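Local coordinates for similar to hydroxylamine oxidoreductase (Kuenenia stuttgartiensis, PDB 6H5L), which carries several c-type hemes and probably acts as an oxidoreductase, as a subunit of a reducing hydroxylamine oxidoreductase-like complex of an anammox bacterium, at residues A[401-406]-A[438-443]. Residues are numbered along the deposited sequence; the frame is centred on the assembly and turned at random.
Sequences DPYPLS and PILGVY
A type II beta turn, Tyr403 to Ser406, meets the segment leading into helix 443-446 here, with Tyr403 and Pro404 set against Leu440 and Tyr443. The contact joins two connecting segments of the helical C-terminal part of this multiheme cytochrome. It is buried, and the Leu440 side chain lies about 7 Å from a bound heme c. One hydrogen bond crosses it: Tyr403 OH donates to Leu440 O at 2.8 Å. The donor sits in the carbonyl plane on a lone pair, with a C=O...OH angle of 136°. Leu440 O in turn sits at the rim of the Tyr403 ring, almost level with it. CG of Tyr403 is anti to the backbone N (chi1 -172°), which carries the ring out from the turn and its hydroxyl to segment 438-443. The two tyrosines form a T-shaped pair, with the edge of Tyr403 directed at the face of Tyr443. Their centroids are 5.0 Å apart and the planes stand at 67°. The closest atoms of this pair are Tyr403 CE1 and Tyr443 CD1, at 3.5 Å. With an alanine in place of Tyr403, Leu440 O would probably lose this donor and a gap would open beside the Tyr443 ring. The Tyr443 hydroxyl bonds to Asn452 outside the two segments, which ties down the far end of the ring. Trp183 of helix 182-189 touches both tyrosines. Pro404 completes the packing with a CH-pi contact. Its CD lies over the Tyr443 face, 3.9 Å from the ring centroid, while Pro404 CG rests 3.8 Å from Tyr443 CB.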
ATOM      1  N   ASP A 401     -76.344  -3.149   2.034  1.00 26.77           N
ATOM      2  CA  ASP A 401     -75.886  -2.652   0.748  1.00 29.33           C
ATOM      3  C   ASP A 401     -75.589  -3.814  -0.199  1.00 29.28           C
ATOM      4  O   ASP A 401     -75.200  -4.901   0.238  1.00 27.77           O
ATOM      5  CB  ASP A 401     -74.636  -1.790   0.916  1.00 32.57           C
ATOM      6  CG  ASP A 401     -74.959  -0.347   1.241  1.00 37.01           C
ATOM      7  OD1 ASP A 401     -76.158  -0.006   1.309  1.00 42.55           O
ATOM      8  OD2 ASP A 401     -74.012   0.447   1.431  1.00 30.46           O
ATOM      9  N   PRO A 402     -75.770  -3.613  -1.503  1.00 28.61           N
ATOM     10  CA  PRO A 402     -75.458  -4.681  -2.461  1.00 28.80           C
ATOM     11  C   PRO A 402     -73.962  -4.881  -2.637  1.00 25.49           C
ATOM     12  O   PRO A 402     -73.156  -4.221  -1.974  1.00 25.77           O
ATOM     13  CB  PRO A 402     -76.114  -4.188  -3.757  1.00 24.64           C
ATOM     14  CG  PRO A 402     -76.101  -2.702  -3.628  1.00 21.89           C
ATOM     15  CD  PRO A 402     -76.324  -2.419  -2.167  1.00 21.63           C
ATOM     16  N   TYR A 403     -73.590  -5.802  -3.521  1.00 26.30           N
ATOM     17  CA  TYR A 403     -72.189  -5.983  -3.871  1.00 28.75           C
ATOM     18  C   TYR A 403     -71.620  -4.661  -4.385  1.00 27.37           C
ATOM     19  O   TYR A 403     -72.335  -3.896  -5.043  1.00 30.64           O
ATOM     20  CB  TYR A 403     -72.053  -7.082  -4.929  1.00 25.22           C
ATOM     21  CG  TYR A 403     -70.633  -7.500  -5.243  1.00 22.14           C
ATOM     22  CD1 TYR A 403     -69.975  -8.441  -4.462  1.00 22.93           C
ATOM     23  CD2 TYR A 403     -69.955  -6.958  -6.326  1.00 23.87           C
ATOM     24  CE1 TYR A 403     -68.677  -8.828  -4.750  1.00 20.87           C
ATOM     25  CE2 TYR A 403     -68.658  -7.338  -6.622  1.00 24.77           C
ATOM     26  CZ  TYR A 403     -68.024  -8.274  -5.831  1.00 27.08           C
ATOM     27  OH  TYR A 403     -66.734  -8.656  -6.121  1.00 32.21           O
ATOM     28  N   PRO A 404     -70.357  -4.351  -4.089  1.00 30.29           N
ATOM     29  CA  PRO A 404     -69.813  -3.036  -4.455  1.00 25.56           C
ATOM     30  C   PRO A 404     -69.928  -2.757  -5.948  1.00 26.97           C
ATOM     31  O   PRO A 404     -69.516  -3.563  -6.786  1.00 28.80           O
ATOM     32  CB  PRO A 404     -68.349  -3.119  -4.003  1.00 27.39           C
ATOM     33  CG  PRO A 404     -68.074  -4.580  -3.803  1.00 27.34           C
ATOM     34  CD  PRO A 404     -69.373  -5.160  -3.353  1.00 25.29           C
ATOM     35  N   LEU A 405     -70.519  -1.602  -6.268  1.00 30.11           N
ATOM     36  CA  LEU A 405     -70.660  -1.123  -7.645  1.00 29.52           C
ATOM     37  C   LEU A 405     -71.496  -2.082  -8.491  1.00 27.35           C
ATOM     38  O   LEU A 405     -71.155  -2.391  -9.633  1.00 27.60           O
ATOM     39  CB  LEU A 405     -69.291  -0.885  -8.286  1.00 18.77           C
ATOM     40  CG  LEU A 405     -69.219   0.186  -9.375  1.00 26.86           C
ATOM     41  CD1 LEU A 405     -69.176   1.572  -8.758  1.00 24.47           C
ATOM     42  CD2 LEU A 405     -68.016  -0.041 -10.265  1.00 25.22           C
ATOM     43  N   SER A 406     -72.615  -2.549  -7.928  1.00 23.51           N
ATOM     44  CA  SER A 406     -73.476  -3.470  -8.661  1.00 25.66           C
ATOM     45  C   SER A 406     -74.130  -2.800  -9.863  1.00 30.58           C
ATOM     46  O   SER A 406     -74.378  -3.461 -10.878  1.00 31.45           O
ATOM     47  CB  SER A 406     -74.543  -4.048  -7.731  1.00 26.27           C
ATOM     48  OG  SER A 406     -73.958  -4.824  -6.700  1.00 27.02           O
ATOM     49  N   PRO A 438     -62.781 -17.142  -2.494  1.00 30.34           N
ATOM     50  CA  PRO A 438     -61.752 -16.764  -3.419  1.00 28.20           C
ATOM     51  C   PRO A 438     -62.109 -15.975  -4.679  1.00 38.35           C
ATOM     52  O   PRO A 438     -62.962 -16.274  -5.428  1.00 51.92           O
ATOM     53  CB  PRO A 438     -61.072 -18.073  -3.818  1.00 37.93           C
ATOM     54  CG  PRO A 438     -61.844 -19.121  -3.122  1.00 23.45           C
ATOM     55  CD  PRO A 438     -62.433 -18.412  -1.936  1.00 33.88           C
ATOM     56  N   ILE A 439     -61.290 -14.957  -4.794  1.00 29.16           N
ATOM     57  CA  ILE A 439     -61.143 -13.819  -5.727  1.00 33.23           C
ATOM     58  C   ILE A 439     -62.255 -12.800  -5.558  1.00 33.55           C
ATOM     59  O   ILE A 439     -61.966 -11.816  -4.938  1.00 29.37           O
ATOM     60  CB  ILE A 439     -60.896 -14.198  -7.191  1.00 41.47           C
ATOM     61  CG1 ILE A 439     -60.065 -15.470  -7.340  1.00 41.11           C
ATOM     62  CG2 ILE A 439     -60.243 -13.015  -7.876  1.00 28.38           C
ATOM     63  CD1 ILE A 439     -58.774 -15.430  -6.594  1.00 42.95           C
ATOM     64  N   LEU A 440     -63.497 -13.103  -5.934  1.00 35.98           N
ATOM     65  CA  LEU A 440     -64.427 -11.976  -5.937  1.00 28.41           C
ATOM     66  C   LEU A 440     -65.131 -11.742  -4.605  1.00 29.35           C
ATOM     67  O   LEU A 440     -65.830 -10.731  -4.471  1.00 33.56           O
ATOM     68  CB  LEU A 440     -65.461 -12.147  -7.049  1.00 35.26           C
ATOM     69  CG  LEU A 440     -64.859 -11.969  -8.447  1.00 42.33           C
ATOM     70  CD1 LEU A 440     -65.942 -11.819  -9.503  1.00 32.39           C
ATOM     71  CD2 LEU A 440     -63.901 -10.782  -8.475  1.00 14.47           C
ATOM     72  N   GLY A 441     -64.966 -12.620  -3.622  1.00 23.76           N
ATOM     73  CA  GLY A 441     -65.555 -12.376  -2.320  1.00 21.61           C
ATOM     74  C   GLY A 441     -64.710 -11.554  -1.377  1.00 27.40           C
ATOM     75  O   GLY A 441     -65.114 -11.318  -0.235  1.00 26.34           O
ATOM     76  N   VAL A 442     -63.537 -11.095  -1.827  1.00 27.34           N
ATOM     77  CA  VAL A 442     -62.580 -10.435  -0.942  1.00 23.43           C
ATOM     78  C   VAL A 442     -62.859  -8.952  -0.759  1.00 25.06           C
ATOM     79  O   VAL A 442     -62.091  -8.272  -0.068  1.00 25.87           O
ATOM     80  CB  VAL A 442     -61.154 -10.654  -1.493  1.00 24.19           C
ATOM     81  CG1 VAL A 442     -60.847  -9.664  -2.618  1.00 23.26           C
ATOM     82  CG2 VAL A 442     -60.113 -10.592  -0.384  1.00 17.59           C
ATOM     83  N   TYR A 443     -63.942  -8.430  -1.345  1.00 28.15           N
ATOM     84  CA  TYR A 443     -64.184  -6.988  -1.312  1.00 25.39           C
ATOM     85  C   TYR A 443     -64.234  -6.455   0.116  1.00 27.83           C
ATOM     86  O   TYR A 443     -63.774  -5.339   0.383  1.00 24.11           O
ATOM     87  CB  TYR A 443     -65.479  -6.655  -2.051  1.00 26.55           C
ATOM     88  CG  TYR A 443     -66.722  -7.206  -1.390  1.00 21.21           C
ATOM     89  CD1 TYR A 443     -67.148  -8.502  -1.645  1.00 22.31           C
ATOM     90  CD2 TYR A 443     -67.468  -6.429  -0.514  1.00 23.63           C
ATOM     91  CE1 TYR A 443     -68.282  -9.009  -1.043  1.00 22.12           C
ATOM     92  CE2 TYR A 443     -68.601  -6.928   0.092  1.00 26.25           C
ATOM     93  CZ  TYR A 443     -69.006  -8.219  -0.175  1.00 21.61           C
ATOM     94  OH  TYR A 443     -70.137  -8.721   0.427  1.00 27.98           O
TER